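Local coordinates for IMC sub-compartment protein ISP3 (Toxoplasma gondii, PDB 4CHJ) that probably acts in parasite replication as an inner membrane complex sub-compartment protein that adopts a pleckstrin homology fold, at residues F126-I131 with Q135-F140. Sequence-based numbering, arbitrary orientation.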
# COMPACT_ATOMS: atom_id res chain seq x y z
N PHE A 126 -2.48 -0.69 4.75
CA PHE A 126 -3.63 -0.11 4.04
C PHE A 126 -4.60 -1.22 3.63
O PHE A 126 -4.18 -2.28 3.20
CB PHE A 126 -3.16 0.62 2.77
CG PHE A 126 -2.38 1.88 3.03
CD1 PHE A 126 -2.23 2.39 4.32
CD2 PHE A 126 -1.81 2.57 1.98
CE1 PHE A 126 -1.53 3.56 4.55
CE2 PHE A 126 -1.11 3.75 2.20
CZ PHE A 126 -0.98 4.25 3.49
N SER A 127 -5.88 -0.96 3.78
CA SER A 127 -6.93 -1.83 3.31
C SER A 127 -7.70 -1.12 2.18
O SER A 127 -8.11 0.04 2.32
CB SER A 127 -7.88 -2.17 4.44
OG SER A 127 -8.88 -3.07 3.99
N PHE A 128 -7.84 -1.81 1.05
CA PHE A 128 -8.44 -1.19 -0.15
C PHE A 128 -9.80 -1.76 -0.40
O PHE A 128 -10.18 -2.79 0.19
CB PHE A 128 -7.54 -1.40 -1.38
CG PHE A 128 -6.29 -0.59 -1.34
CD1 PHE A 128 -5.16 -1.08 -0.68
CD2 PHE A 128 -6.28 0.72 -1.82
CE1 PHE A 128 -4.04 -0.30 -0.58
CE2 PHE A 128 -5.15 1.49 -1.71
CZ PHE A 128 -4.04 0.99 -1.07
N LYS A 129 -10.56 -1.08 -1.27
CA LYS A 129 -12.00 -1.29 -1.34
C LYS A 129 -12.29 -2.65 -1.99
O LYS A 129 -13.32 -3.26 -1.72
CB LYS A 129 -12.67 -0.14 -2.09
CG LYS A 129 -14.19 -0.25 -2.15
CD LYS A 129 -14.85 0.93 -2.86
CE LYS A 129 -16.37 0.77 -2.91
NZ LYS A 129 -17.02 1.92 -3.60
N ASP A 130 -11.33 -3.16 -2.77
CA ASP A 130 -11.42 -4.51 -3.34
C ASP A 130 -10.02 -5.08 -3.62
O ASP A 130 -9.01 -4.38 -3.48
CB ASP A 130 -12.24 -4.48 -4.64
CG ASP A 130 -11.60 -3.61 -5.72
OD1 ASP A 130 -10.37 -3.48 -5.74
OD2 ASP A 130 -12.33 -3.04 -6.54
N ILE A 131 -9.97 -6.33 -4.08
CA ILE A 131 -8.73 -7.09 -4.19
C ILE A 131 -7.85 -6.49 -5.26
O ILE A 131 -6.63 -6.39 -5.12
CB ILE A 131 -9.01 -8.55 -4.56
CG1 ILE A 131 -9.95 -9.18 -3.53
CG2 ILE A 131 -7.71 -9.33 -4.63
CD1 ILE A 131 -10.05 -10.69 -3.58
N GLN A 135 -4.09 -5.21 -5.10
CA GLN A 135 -3.05 -5.79 -5.94
C GLN A 135 -2.38 -4.74 -6.82
O GLN A 135 -1.19 -4.85 -7.10
CB GLN A 135 -3.63 -6.93 -6.76
CG GLN A 135 -4.22 -8.02 -5.89
CD GLN A 135 -4.46 -9.32 -6.63
OE1 GLN A 135 -4.64 -9.34 -7.85
NE2 GLN A 135 -4.52 -10.41 -5.88
N CYS A 136 -3.10 -3.68 -7.17
CA CYS A 136 -2.50 -2.52 -7.83
C CYS A 136 -1.56 -1.75 -6.92
O CYS A 136 -0.51 -1.25 -7.36
CB CYS A 136 -3.57 -1.56 -8.34
SG CYS A 136 -4.51 -2.24 -9.72
N PHE A 137 -1.95 -1.58 -5.67
CA PHE A 137 -1.11 -0.83 -4.75
C PHE A 137 0.16 -1.63 -4.53
O PHE A 137 1.27 -1.10 -4.58
CB PHE A 137 -1.87 -0.59 -3.46
CG PHE A 137 -1.11 0.19 -2.46
CD1 PHE A 137 -0.77 1.50 -2.69
CD2 PHE A 137 -0.75 -0.38 -1.24
CE1 PHE A 137 -0.06 2.21 -1.76
CE2 PHE A 137 -0.06 0.34 -0.29
CZ PHE A 137 0.28 1.64 -0.55
N VAL A 138 0.00 -2.95 -4.47
CA VAL A 138 1.16 -3.84 -4.38
C VAL A 138 2.15 -3.62 -5.57
O VAL A 138 3.37 -3.51 -5.37
CB VAL A 138 0.73 -5.33 -4.26
CG1 VAL A 138 1.93 -6.26 -4.36
CG2 VAL A 138 0.03 -5.59 -2.93
N SER A 139 1.61 -3.51 -6.78
CA SER A 139 2.45 -3.34 -7.97
C SER A 139 3.06 -1.97 -7.99
O SER A 139 4.22 -1.81 -8.37
CB SER A 139 1.63 -3.57 -9.23
OG SER A 139 1.40 -4.95 -9.39
N PHE A 140 2.30 -0.97 -7.56
CA PHE A 140 2.83 0.38 -7.50
C PHE A 140 3.99 0.44 -6.50
O PHE A 140 5.03 1.03 -6.78
CB PHE A 140 1.72 1.35 -7.08
CG PHE A 140 2.22 2.68 -6.61
CD1 PHE A 140 2.92 3.51 -7.45
CD2 PHE A 140 2.01 3.08 -5.30
CE1 PHE A 140 3.38 4.74 -7.02
CE2 PHE A 140 2.47 4.30 -4.86
CZ PHE A 140 3.16 5.13 -5.71
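Phe-137, in the second turn of helix 131-149 of this pleckstrin homology fold, meets Phe-128 and Phe-126 in turn, and shows how a helix that follows the last strand is folded back over the sheet it has just left. Its CG stands anti to the backbone N (chi1 -179°), which carries the ring off the helix toward the end of strand 123-127. From CB outward the partners change. Phe-137 CB already touches the far end of the Phe-128 ring, 3.6 Å from Phe-128 CZ, and Phe-137 CG comes nearer still, at 3.3 Å from that same Phe-128 CZ. Phe-137 CD2 then lies 3.4 Å from Phe-128 CE1, while Phe-137 CE2 stands between the two neighbours, within contact of both. At the tip, Phe-137 CZ has its nearest partner in Phe-126, 3.4 Å from Phe-126 CD2. Phe-128 CZ sits over one face of the Phe-137 ring, displaced toward its rim, and the two planes are inclined by 42°; Phe-126 is inclined by 32°, so both pairings are oblique. Phe-126 also packs edge-to-face on Phe-115 and against Met-48 and Leu-62, which joins the cluster to side chains of the sheet on strands 113-117, 46-51 and 57-65.

At the other end the chain turns into the helix. Asp-130 is the N-cap, its OD1 accepting from the backbone N of Asp-133, and Gln-135 N donates to Ile-131 O (2.8 Å) in the first helical turn. Alongside, Ile-131 CG2 lies 3.6 Å from Gln-135 NE2, the two side chains pointing the same way. The chemistry is therefore divided: polar bonds set where the helix starts, whereas buried carbon-to-carbon contact among three phenylalanines holds it against the sheet.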